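Extracellular solute-binding protein family 1 (Alicyclobacillus acidocaldarius subsp. acidocaldarius, PDB 4OVJ) probably binds a solute, perhaps a sugar, outside the cell and delivers it to an ABC transporter for uptake. Local coordinates at residues A[113-118]-A[316-321]. Sequence-based numbering, arbitrary orientation. Where two conformers were deposited one is given.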
loop_
_atom_site.group_PDB
_atom_site.type_symbol
_atom_site.label_atom_id
_atom_site.label_comp_id
_atom_site.label_asym_id
_atom_site.label_seq_id
_atom_site.Cartn_x
_atom_site.Cartn_y
_atom_site.Cartn_z
ATOM N N SER A 113 18.247 -5.163 -8.184
ATOM C CA SER A 113 17.743 -5.709 -9.453
ATOM C C SER A 113 16.430 -6.478 -9.265
ATOM O O SER A 113 15.702 -6.723 -10.233
ATOM C CB SER A 113 18.802 -6.609 -10.111
ATOM O OG SER A 113 18.915 -7.862 -9.443
ATOM N N THR A 114 16.136 -6.828 -8.013
ATOM C CA THR A 114 14.950 -7.573 -7.618
ATOM C C THR A 114 13.781 -6.659 -7.250
ATOM O O THR A 114 12.706 -7.142 -6.891
ATOM C CB THR A 114 15.270 -8.429 -6.378
ATOM O OG1 THR A 114 15.841 -7.584 -5.360
ATOM C CG2 THR A 114 16.251 -9.563 -6.731
ATOM N N ILE A 115 13.996 -5.348 -7.325
ATOM C CA ILE A 115 13.017 -4.363 -6.882
ATOM C C ILE A 115 12.641 -3.508 -8.085
ATOM O O ILE A 115 13.500 -3.154 -8.875
ATOM C CB ILE A 115 13.605 -3.487 -5.746
ATOM C CG1 ILE A 115 14.000 -4.386 -4.570
ATOM C CG2 ILE A 115 12.611 -2.425 -5.310
ATOM C CD1 ILE A 115 14.666 -3.675 -3.414
ATOM N N SER A 116 11.359 -3.180 -8.221
ATOM C CA SER A 116 10.911 -2.377 -9.345
ATOM C C SER A 116 11.395 -0.946 -9.224
ATOM O O SER A 116 11.415 -0.384 -8.128
ATOM C CB SER A 116 9.393 -2.390 -9.451
ATOM O OG SER A 116 8.990 -3.443 -10.295
ATOM N N PRO A 117 11.787 -0.344 -10.351
ATOM C CA PRO A 117 12.196 1.062 -10.323
ATOM C C PRO A 117 11.168 2.021 -9.707
ATOM O O PRO A 117 11.550 2.907 -8.949
ATOM C CB PRO A 117 12.428 1.381 -11.799
ATOM C CG PRO A 117 12.868 0.088 -12.366
ATOM C CD PRO A 117 12.080 -0.967 -11.659
ATOM N N SER A 118 9.888 1.815 -10.019
ATOM C CA SER A 118 8.817 2.671 -9.499
ATOM C C SER A 118 8.754 2.612 -7.985
ATOM O O SER A 118 8.506 3.631 -7.330
ATOM C CB SER A 118 7.446 2.284 -10.075
ATOM O OG SER A 118 6.920 1.107 -9.470
ATOM N N PHE A 316 20.420 -8.581 3.009
ATOM C CA PHE A 316 19.916 -9.828 3.579
ATOM C C PHE A 316 18.414 -9.730 3.872
ATOM O O PHE A 316 17.630 -10.596 3.470
ATOM C CB PHE A 316 20.682 -10.189 4.857
ATOM C CG PHE A 316 20.224 -11.469 5.501
ATOM C CD1 PHE A 316 20.795 -12.683 5.123
ATOM C CD2 PHE A 316 19.255 -11.462 6.501
ATOM C CE1 PHE A 316 20.393 -13.861 5.722
ATOM C CE2 PHE A 316 18.849 -12.645 7.105
ATOM C CZ PHE A 316 19.419 -13.839 6.704
ATOM N N LEU A 317 18.005 -8.661 4.538
ATOM C CA LEU A 317 16.592 -8.459 4.840
ATOM C C LEU A 317 15.745 -8.374 3.579
ATOM O O LEU A 317 14.641 -8.882 3.547
ATOM C CB LEU A 317 16.372 -7.200 5.679
ATOM C CG LEU A 317 16.983 -7.227 7.075
ATOM C CD1 LEU A 317 16.757 -5.876 7.733
ATOM C CD2 LEU A 317 16.442 -8.377 7.912
ATOM N N LEU A 318 16.279 -7.740 2.547
ATOM C CA LEU A 318 15.561 -7.575 1.297
ATOM C C LEU A 318 15.486 -8.837 0.470
ATOM O O LEU A 318 14.445 -9.127 -0.096
ATOM C CB LEU A 318 16.193 -6.467 0.446
ATOM C CG LEU A 318 16.099 -5.043 0.995
ATOM C CD1 LEU A 318 17.054 -4.149 0.220
ATOM C CD2 LEU A 318 14.682 -4.509 0.900
ATOM N N ASN A 319 16.599 -9.554 0.369
ATOM C CA ASN A 319 16.769 -10.567 -0.695
ATOM C C ASN A 319 17.009 -11.995 -0.247
ATOM O O ASN A 319 16.976 -12.915 -1.071
ATOM C CB ASN A 319 17.905 -10.147 -1.623
ATOM C CG ASN A 319 17.517 -9.007 -2.535
ATOM O OD1 ASN A 319 16.468 -9.048 -3.180
ATOM N ND2 ASN A 319 18.342 -7.978 -2.587
ATOM N N ASN A 320 17.281 -12.203 1.030
ATOM C CA ASN A 320 17.595 -13.546 1.482
ATOM C C ASN A 320 16.327 -14.327 1.775
ATOM O O ASN A 320 15.420 -13.807 2.412
ATOM C CB ASN A 320 18.504 -13.504 2.706
ATOM C CG ASN A 320 18.926 -14.879 3.144
ATOM O OD1 ASN A 320 18.208 -15.542 3.876
ATOM N ND2 ASN A 320 20.091 -15.318 2.694
ATOM N N VAL A 321 16.255 -15.569 1.280
ATOM C CA VAL A 321 15.056 -16.382 1.468
ATOM C C VAL A 321 14.826 -16.787 2.936
ATOM O O VAL A 321 13.675 -16.914 3.351
ATOM C CB VAL A 321 15.036 -17.616 0.525
ATOM C CG1 VAL A 321 16.098 -18.631 0.910
ATOM C CG2 VAL A 321 13.653 -18.254 0.524
#
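T114 reaches over to the amide end of N319, its CB lying 3.5 Å from OD1 of N319 while its hydroxyl supplies the one hydrogen bond between the two segments. The hydroxyl OG1 of T114 donates to OD1 of N319 at 2.7 Å. It meets the carbonyl at a bend of 127°, tilted 15° from the carbonyl plane. A chi1 of 53° sets OG1 close to both the backbone N and the carbonyl carbon of T114 and points it at N319, in the last turn of helix 307-319. The amide is held by further bonds: OD1 takes a second hydrogen bond, from S336, and ND2 gives two, to the backbone O of N111 and to OD1 of N315. These bonds fix which end of the N319 amide faces T114.

Beside this polar pair a smaller apolar one forms. The extended I115 side chain ends at CD1, 4.4 Å from CD1 of L318, and both residues also rest on V335 and on I132 of strand 128-144. The contact thus ties the loop leading into helix 117-121 to the C-terminal end of helix 307-319, within a fold of the periplasmic-binding-protein type. Its chemistry implies a directional, partly buried hydrogen bond to a pinned amide, flanked by a small apolar contact, with orientation set by hydrogen bonds and only loose apolar contact between the segments.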